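Local coordinates for protein D-threo-3-hydroxyaspartate dehydratase (Delftia, PDB 3WQF) that catalyses the pyridoxal-phosphate-dependent deamination of D-threo-3-hydroxyaspartate to oxaloacetate and ammonia, and also acts on D-serine and other 3-hydroxyaspartate isomers, at residues A23-D28 / D265-V270; L271-G276 / I285-W290; G289-S294 / G366-A371. All coordinates share one frame; numbering follows the deposited sequence.

Contact 1 (A23-D28 / D265-V270); sequences AVIDLD and DVALSV
Ala267 and Val24 bury the most surface here, and both work mainly through their backbones. Ala267 O, the last carbonyl before strand 268-270 begins, accepts the N-H of Asp26 at 2.7 Å. The same oxygen takes a CA-H...O contact from Ile25 CA at 3.2 Å. The methyl of Ala267 meets the backbone of Asp26, CB standing 3.4 Å from Asp26 O, and it also touches Arg29 and Met30 of the helix 27-43.

Val24 forms a hydrogen-bonded antiparallel pair with Ser269: Val24 N gives to Ser269 O at 2.7 Å, and Ser269 N returns a bond to Val24 O at 2.9 Å. Flanking it are the non-hydrogen-bonded pairs Ala23-Val270 and Ile25-Leu268, the strand segments running at 148°. This ladder sets strand 22-26, near the start of the chain, into the C-terminal beta domain next to strand 268-278, as in the two-domain alanine racemase-like fold, before the chain enters the PLP-binding barrel; on its far side strand 22-26 pairs with strand 371-375.

On the Val24-Ser269 face the serine hydroxyl sits between its own backbone N and carbonyl carbon (chi1 61°), which turns OG over the strand pair. There Ser269 OG lies 2.5 Å from a water, and that water donates to Val24 O; OG is hydrogen-bonded as well to Arg356 of strand 354-358. Val24 O thus receives both the Ser269 N-H and the water.

On the other face Leu268 reaches along the sheet, placing CD1 4.0 Å from Ala23 CB. Beyond the last bond Asp26 N-caps the helix 27-43, its OD1 accepting from Arg29 N.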
loop_
_atom_site.group_PDB
_atom_site.type_symbol
_atom_site.label_atom_id
_atom_site.label_comp_id
_atom_site.label_asym_id
_atom_site.label_seq_id
_atom_site.Cartn_x
_atom_site.Cartn_y
_atom_site.Cartn_z
ATOM N N ALA B 23 11.119 -8.210 -1.360
ATOM C CA ALA B 23 10.131 -8.975 -2.110
ATOM C C ALA B 23 10.847 -10.069 -2.958
ATOM O O ALA B 23 11.477 -9.748 -3.972
ATOM C CB ALA B 23 9.294 -8.045 -2.986
ATOM N N VAL B 24 10.744 -11.343 -2.546
ATOM C CA VAL B 24 11.434 -12.470 -3.199
ATOM C C VAL B 24 10.499 -13.289 -4.148
ATOM O O VAL B 24 9.476 -13.869 -3.707
ATOM C CB VAL B 24 12.013 -13.421 -2.153
ATOM C CG1 VAL B 24 12.747 -14.559 -2.839
ATOM C CG2 VAL B 24 12.933 -12.677 -1.187
ATOM N N ILE B 25 10.830 -13.308 -5.448
ATOM C CA ILE B 25 10.160 -14.188 -6.423
ATOM C C ILE B 25 11.009 -15.434 -6.572
ATOM O O ILE B 25 12.193 -15.362 -6.994
ATOM C CB ILE B 25 10.033 -13.577 -7.823
ATOM C CG1 ILE B 25 9.268 -12.257 -7.789
ATOM C CG2 ILE B 25 9.406 -14.601 -8.800
ATOM C CD1 ILE B 25 9.549 -11.423 -9.022
ATOM N N ASP B 26 10.426 -16.561 -6.182
ATOM C CA ASP B 26 11.023 -17.867 -6.510
ATOM C C ASP B 26 10.751 -18.057 -8.009
ATOM O O ASP B 26 9.581 -18.057 -8.427
ATOM C CB ASP B 26 10.423 -18.994 -5.657
ATOM C CG ASP B 26 11.019 -20.374 -5.988
ATOM O OD1 ASP B 26 10.821 -20.887 -7.112
ATOM O OD2 ASP B 26 11.700 -20.950 -5.111
ATOM N N LEU B 27 11.834 -18.188 -8.789
ATOM C CA LEU B 27 11.770 -18.228 -10.252
ATOM C C LEU B 27 11.216 -19.551 -10.780
ATOM O O LEU B 27 10.374 -19.587 -11.690
ATOM C CB LEU B 27 13.138 -17.889 -10.874
ATOM C CG LEU B 27 13.459 -16.371 -10.820
ATOM C CD1 LEU B 27 14.795 -16.033 -11.482
ATOM C CD2 LEU B 27 12.332 -15.523 -11.431
ATOM N N ASP B 28 11.650 -20.627 -10.161
ATOM C CA ASP B 28 11.114 -21.977 -10.429
ATOM C C ASP B 28 9.554 -22.037 -10.296
ATOM O O ASP B 28 8.859 -22.447 -11.216
ATOM C CB ASP B 28 11.839 -23.000 -9.514
ATOM C CG ASP B 28 11.332 -24.433 -9.696
ATOM O OD1 ASP B 28 12.087 -25.385 -9.378
ATOM O OD2 ASP B 28 10.186 -24.634 -10.145
ATOM N N ASP B 265 2.525 -23.129 -4.457
ATOM C CA ASP B 265 2.655 -22.492 -5.775
ATOM C C ASP B 265 2.910 -20.973 -5.668
ATOM O O ASP B 265 3.269 -20.336 -6.649
ATOM C CB ASP B 265 1.398 -22.750 -6.620
ATOM C CG ASP B 265 0.950 -24.210 -6.596
ATOM O OD1 ASP B 265 1.818 -25.082 -6.604
ATOM O OD2 ASP B 265 -0.268 -24.482 -6.598
ATOM N N VAL B 266 2.714 -20.400 -4.480
ATOM C CA VAL B 266 2.896 -18.947 -4.290
ATOM C C VAL B 266 4.385 -18.565 -4.473
ATOM O O VAL B 266 5.198 -18.930 -3.653
ATOM C CB VAL B 266 2.328 -18.449 -2.908
ATOM C CG1 VAL B 266 2.675 -16.953 -2.637
ATOM C CG2 VAL B 266 0.809 -18.684 -2.844
ATOM N N ALA B 267 4.727 -17.837 -5.544
ATOM C CA ALA B 267 6.147 -17.573 -5.857
ATOM C C ALA B 267 6.696 -16.326 -5.199
ATOM O O ALA B 267 7.905 -16.144 -5.209
ATOM C CB ALA B 267 6.392 -17.516 -7.371
ATOM N N LEU B 268 5.789 -15.466 -4.701
ATOM C CA LEU B 268 6.129 -14.200 -4.022
ATOM C C LEU B 268 6.145 -14.343 -2.494
ATOM O O LEU B 268 5.173 -14.835 -1.879
ATOM C CB LEU B 268 5.199 -13.047 -4.465
ATOM C CG LEU B 268 5.341 -11.640 -3.800
ATOM C CD1 LEU B 268 6.754 -11.035 -3.909
ATOM C CD2 LEU B 268 4.207 -10.637 -4.225
ATOM N N SER B 269 7.263 -13.944 -1.887
ATOM C CA SER B 269 7.397 -13.949 -0.417
ATOM C C SER B 269 8.131 -12.677 0.079
ATOM O O SER B 269 8.795 -11.990 -0.744
ATOM C CB SER B 269 7.934 -15.289 0.167
ATOM O OG SER B 269 9.234 -15.668 -0.268
ATOM N N VAL B 270 7.974 -12.333 1.373
ATOM C CA VAL B 270 8.573 -11.107 1.894
ATOM C C VAL B 270 9.602 -11.590 2.838
ATOM O O VAL B 270 9.259 -12.201 3.848
ATOM C CB VAL B 270 7.568 -10.086 2.535
ATOM C CG1 VAL B 270 8.303 -8.861 3.079
ATOM C CG2 VAL B 270 6.609 -9.560 1.489
HETATM O O HOH W 1 9.401 -16.349 -2.669
#

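Contact 2 (L271-G276 / I285-W290)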
loop_
_atom_site.group_PDB
_atom_site.type_symbol
_atom_site.label_atom_id
_atom_site.label_comp_id
_atom_site.label_asym_id
_atom_site.label_seq_id
_atom_site.Cartn_x
_atom_site.Cartn_y
_atom_site.Cartn_z
ATOM N N LEU B 271 10.875 -11.382 2.489
ATOM C CA LEU B 271 12.002 -11.773 3.343
ATOM C C LEU B 271 12.096 -10.808 4.569
ATOM O O LEU B 271 12.025 -9.606 4.418
ATOM C CB LEU B 271 13.313 -11.845 2.511
ATOM C CG LEU B 271 14.615 -12.383 3.171
ATOM C CD1 LEU B 271 14.532 -13.842 3.624
ATOM C CD2 LEU B 271 15.806 -12.178 2.236
ATOM N N ALA B 272 12.195 -11.350 5.776
ATOM C CA ALA B 272 12.065 -10.548 6.980
ATOM C C ALA B 272 13.024 -11.039 8.024
ATOM O O ALA B 272 13.484 -12.182 7.980
ATOM C CB ALA B 272 10.636 -10.577 7.506
ATOM N N THR B 273 13.318 -10.178 8.981
ATOM C CA THR B 273 14.231 -10.501 10.018
ATOM C C THR B 273 13.560 -10.316 11.371
ATOM O O THR B 273 12.857 -9.307 11.580
ATOM C CB THR B 273 15.509 -9.624 9.914
ATOM O OG1 THR B 273 16.141 -9.858 8.635
ATOM C CG2 THR B 273 16.494 -9.932 11.089
ATOM N N VAL B 274 13.826 -11.266 12.294
ATOM C CA VAL B 274 13.381 -11.184 13.695
ATOM C C VAL B 274 14.161 -10.079 14.438
ATOM O O VAL B 274 15.348 -10.181 14.596
ATOM C CB VAL B 274 13.525 -12.531 14.449
ATOM C CG1 VAL B 274 12.971 -12.394 15.865
ATOM C CG2 VAL B 274 12.775 -13.646 13.723
ATOM N N ILE B 275 13.488 -9.028 14.898
ATOM C CA ILE B 275 14.169 -7.891 15.558
ATOM C C ILE B 275 13.885 -7.823 17.060
ATOM O O ILE B 275 14.476 -7.036 17.771
ATOM C CB ILE B 275 13.856 -6.543 14.846
ATOM C CG1 ILE B 275 12.355 -6.209 14.880
ATOM C CG2 ILE B 275 14.361 -6.577 13.392
ATOM C CD1 ILE B 275 11.954 -4.985 14.048
ATOM N N GLY B 276 12.962 -8.660 17.524
ATOM C CA GLY B 276 12.745 -8.868 18.960
ATOM C C GLY B 276 11.552 -9.762 19.280
ATOM O O GLY B 276 10.958 -10.424 18.384
ATOM N N ILE B 285 8.839 -10.344 16.937
ATOM C CA ILE B 285 8.782 -9.085 16.147
ATOM C C ILE B 285 9.674 -9.150 14.886
ATOM O O ILE B 285 10.875 -9.382 14.977
ATOM C CB ILE B 285 9.161 -7.819 16.981
ATOM C CG1 ILE B 285 8.577 -7.849 18.415
ATOM C CG2 ILE B 285 8.774 -6.533 16.238
ATOM C CD1 ILE B 285 7.064 -7.892 18.490
ATOM N N VAL B 286 9.073 -8.952 13.719
ATOM C CA VAL B 286 9.821 -8.871 12.433
ATOM C C VAL B 286 9.760 -7.471 11.796
ATOM O O VAL B 286 8.858 -6.666 12.074
ATOM C CB VAL B 286 9.396 -9.929 11.376
ATOM C CG1 VAL B 286 9.691 -11.334 11.893
ATOM C CG2 VAL B 286 7.914 -9.745 10.980
ATOM N N ASP B 287 10.740 -7.194 10.938
ATOM C CA ASP B 287 10.840 -5.885 10.284
ATOM C C ASP B 287 9.958 -5.761 9.026
ATOM O O ASP B 287 10.076 -4.753 8.272
ATOM C CB ASP B 287 12.293 -5.595 9.964
ATOM C CG ASP B 287 12.914 -6.641 9.075
ATOM O OD1 ASP B 287 12.281 -7.647 8.733
ATOM O OD2 ASP B 287 14.083 -6.469 8.738
ATOM N N ALA B 288 9.052 -6.737 8.798
ATOM C CA ALA B 288 8.009 -6.545 7.753
ATOM C C ALA B 288 6.655 -6.238 8.416
ATOM O O ALA B 288 5.934 -7.183 8.847
ATOM C CB ALA B 288 7.916 -7.734 6.793
ATOM N N GLY B 289 6.364 -4.930 8.567
ATOM C CA GLY B 289 5.072 -4.441 9.013
ATOM C C GLY B 289 4.163 -4.266 7.809
ATOM O O GLY B 289 4.442 -4.870 6.727
ATOM N N TRP B 290 3.068 -3.490 7.958
ATOM C CA TRP B 290 2.130 -3.361 6.819
ATOM C C TRP B 290 2.716 -2.612 5.653
ATOM O O TRP B 290 2.179 -2.732 4.538
ATOM C CB TRP B 290 0.722 -2.822 7.175
ATOM C CG TRP B 290 0.780 -1.465 7.798
ATOM C CD1 TRP B 290 0.699 -1.146 9.161
ATOM C CD2 TRP B 290 0.960 -0.191 7.095
ATOM N NE1 TRP B 290 0.825 0.222 9.354
ATOM C CE2 TRP B 290 0.994 0.857 8.136
ATOM C CE3 TRP B 290 1.122 0.177 5.758
ATOM C CZ2 TRP B 290 1.194 2.196 7.818
ATOM C CZ3 TRP B 290 1.319 1.524 5.463
ATOM C CH2 TRP B 290 1.346 2.503 6.468
#
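Asp287 turns its carboxylate back across the hairpin to the backbone of Thr273. Its CG stands in the cramped site between its own N and carbonyl carbon (chi1 58°), which folds OD1 to 2.7 Å from Thr273 N. The bond is nearly straight, at 171°, although the N-H comes to OD1 from above the carboxylate plane, 39° out of it. Asp287 N donates in turn to Thr273 O, and thus main chain and side chain of one aspartate grip both polar atoms of the threonine backbone. The two side chains pass each other at a slant, OD2 lying 3.7 Å from Thr273 CB. OD2 and Thr273 OG1 are each hydrogen-bonded to Thr20 OG1, and OD2 also makes a salt bridge with Arg101 of the second subunit.

Ile275 lies at about a right angle to Ile285. With CG1 set between N and carbonyl carbon, its extended chain reaches over the neighbouring strand: CG1 rests 3.8 Å from Ile285 CG2, while CD1 extends over the Val286-Asp287 peptide. Both Ile275 and Gly276 face Ile285 in a classic beta bulge. Ile285 O takes a short bond from Ile275 N, 2.6 Å, and a weak one from Gly276 N, and Ile285 N closes the pattern on Gly276 O.

Val286 turns to the face it shares with Val274, and its CB lies 4.1 Å from the methyl of Ala272; the Ala288 methyl is at a similar distance from Ala272 CB.

These segments form the hairpin of strands 268-278 and 283-286. Strand 354-358 flanks 268-278, its Leu355 touching Val274 and Val286, whereas strand 332-336 pairs with 283-286; Ile275 packs on Ala98 of the second subunit.

Contact 3 (G289-S294 / G366-A371); sequences GWMAMS and GAQFPA
Gln368 reaches across to the short helix 290-293 and donates its amide NE2 to Met291 O at 2.7 Å, with an N-H...O angle of 147°; the position of that oxygen is less certain. The bend at chi2 (-51°) curls the glutamine chain, bringing NE2 to 3.5 Å from Met291 SD as the two side chains cross at about a right angle. CG of Gln368 lies 4.0 Å from Ser294 CB. Replaced by an alanine, this residue would lose its amide, which is likely to leave Met291 O without that donor and open a gap beside Ser294 CB.

Next to it, Phe369 presents a ring edge to the helix: Ala292 O lies near the ring plane, 3.1 Å from CE1, and the Ala292 methyl is 3.9 Å from CZ.

Further out, Ser294 OG bonds to Met293 O on a lone pair, and also to Asp296 N. A water joins Gln368 O and, weakly, Met291 O. Trp390 and Gln368 of the second subunit meet Phe369 and Gln368. Within the C-terminal domain the contact joins helix 290-293, which follows the 268-286 hairpin, to the segment leading out of helix 362-367, whose Thr365 bonds Met293 O; Val270 of strand 268-278 packs on Ala292, Met293 and Phe369.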
loop_
_atom_site.group_PDB
_atom_site.type_symbol
_atom_site.label_atom_id
_atom_site.label_comp_id
_atom_site.label_asym_id
_atom_site.label_seq_id
_atom_site.Cartn_x
_atom_site.Cartn_y
_atom_site.Cartn_z
ATOM N N GLY B 289 6.364 -4.930 8.567
ATOM C CA GLY B 289 5.072 -4.441 9.013
ATOM C C GLY B 289 4.163 -4.266 7.809
ATOM O O GLY B 289 4.442 -4.870 6.727
ATOM N N TRP B 290 3.068 -3.490 7.958
ATOM C CA TRP B 290 2.130 -3.361 6.819
ATOM C C TRP B 290 2.716 -2.612 5.653
ATOM O O TRP B 290 2.179 -2.732 4.538
ATOM C CB TRP B 290 0.722 -2.822 7.175
ATOM C CG TRP B 290 0.780 -1.465 7.798
ATOM C CD1 TRP B 290 0.699 -1.146 9.161
ATOM C CD2 TRP B 290 0.960 -0.191 7.095
ATOM N NE1 TRP B 290 0.825 0.222 9.354
ATOM C CE2 TRP B 290 0.994 0.857 8.136
ATOM C CE3 TRP B 290 1.122 0.177 5.758
ATOM C CZ2 TRP B 290 1.194 2.196 7.818
ATOM C CZ3 TRP B 290 1.319 1.524 5.463
ATOM C CH2 TRP B 290 1.346 2.503 6.468
ATOM N N MET B 291 3.790 -1.813 5.890
ATOM C CA MET B 291 4.469 -1.099 4.776
ATOM C C MET B 291 5.024 -2.129 3.773
ATOM O O MET B 291 4.827 -1.966 2.573
ATOM C CB MET B 291 5.588 -0.134 5.213
ATOM C CG MET B 291 6.094 0.742 4.050
ATOM S SD MET B 291 4.863 1.840 3.263
ATOM C CE MET B 291 4.668 3.086 4.580
ATOM N N ALA B 292 5.661 -3.185 4.294
ATOM C CA ALA B 292 6.108 -4.331 3.497
ATOM C C ALA B 292 4.992 -5.289 2.967
ATOM O O ALA B 292 4.990 -5.659 1.773
ATOM C CB ALA B 292 7.213 -5.099 4.255
ATOM N N MET B 293 4.056 -5.694 3.839
ATOM C CA MET B 293 2.989 -6.608 3.467
ATOM C C MET B 293 1.877 -5.937 2.659
ATOM O O MET B 293 1.117 -6.619 1.906
ATOM C CB MET B 293 2.402 -7.283 4.703
ATOM C CG MET B 293 3.389 -8.188 5.451
ATOM S SD MET B 293 4.523 -9.170 4.413
ATOM C CE MET B 293 3.365 -10.005 3.276
ATOM N N SER B 294 1.784 -4.607 2.806
ATOM C CA SER B 294 0.525 -3.841 2.508
ATOM C C SER B 294 -0.563 -4.132 3.565
ATOM O O SER B 294 -0.466 -5.109 4.351
ATOM C CB SER B 294 -0.051 -4.090 1.085
ATOM O OG SER B 294 -0.997 -5.148 1.124
ATOM N N GLY B 366 3.414 -6.626 -3.880
ATOM C CA GLY B 366 4.530 -6.241 -4.779
ATOM C C GLY B 366 4.661 -4.721 -4.970
ATOM O O GLY B 366 5.819 -4.185 -5.055
ATOM N N ALA B 367 3.489 -4.035 -5.040
ATOM C CA ALA B 367 3.401 -2.551 -5.120
ATOM C C ALA B 367 4.041 -1.801 -3.927
ATOM O O ALA B 367 4.370 -0.609 -4.064
ATOM C CB ALA B 367 1.951 -2.051 -5.338
ATOM N N GLN B 368 4.220 -2.463 -2.767
ATOM C CA GLN B 368 5.083 -1.835 -1.700
ATOM C C GLN B 368 6.583 -1.778 -2.063
ATOM O O GLN B 368 7.355 -1.010 -1.423
ATOM C CB GLN B 368 4.905 -2.514 -0.333
ATOM C CG GLN B 368 3.475 -2.528 0.200
ATOM C CD GLN B 368 2.814 -1.165 0.188
ATOM O OE1 GLN B 368 2.071 -0.841 -0.759
ATOM N NE2 GLN B 368 3.123 -0.329 1.191
ATOM N N PHE B 369 7.017 -2.550 -3.084
ATOM C CA PHE B 369 8.484 -2.617 -3.381
ATOM C C PHE B 369 8.905 -1.870 -4.671
ATOM O O PHE B 369 8.156 -1.947 -5.656
ATOM C CB PHE B 369 9.012 -4.058 -3.283
ATOM C CG PHE B 369 8.808 -4.662 -1.907
ATOM C CD1 PHE B 369 7.536 -5.058 -1.473
ATOM C CD2 PHE B 369 9.880 -4.813 -1.021
ATOM C CE1 PHE B 369 7.348 -5.629 -0.217
ATOM C CE2 PHE B 369 9.697 -5.366 0.256
ATOM C CZ PHE B 369 8.427 -5.782 0.650
ATOM N N PRO B 370 10.068 -1.110 -4.635
ATOM C CA PRO B 370 10.695 -0.530 -5.852
ATOM C C PRO B 370 11.115 -1.656 -6.795
ATOM O O PRO B 370 11.027 -1.497 -8.025
ATOM C CB PRO B 370 11.985 0.165 -5.327
ATOM C CG PRO B 370 11.761 0.379 -3.852
ATOM C CD PRO B 370 10.846 -0.762 -3.414
ATOM N N ALA B 371 11.532 -2.779 -6.202
ATOM C CA ALA B 371 11.998 -3.929 -6.948
ATOM C C ALA B 371 11.662 -5.245 -6.296
ATOM O O ALA B 371 11.375 -5.313 -5.083
ATOM C CB ALA B 371 13.511 -3.845 -7.187
HETATM O O HOH W 2 6.349 0.535 0.685
#

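From the N terminus, contact 1 comes first: 23-28 waits for 265-270, and the loop it closes, 236 residues long, takes in all the strands of the parallel sheet of the PLP-binding barrel. Contact 2 then closes a tight hairpin of 8 intervening residues, further along the same strand 268-278. Contact 3 begins on Gly289 and Trp290, where contact 2 ends, and closes a 71-residue loop at 366-371. None nests inside or crosses another. Contacts 1 and 2 meet where Val24 CG2 packs on Leu271; contacts 1 and 3 meet at Val270 and Ala23, which touch Phe369. Together they bind the first strand, the hairpin and two short helices into the C-terminal domain, with contacts 2 and 3 facing the second subunit.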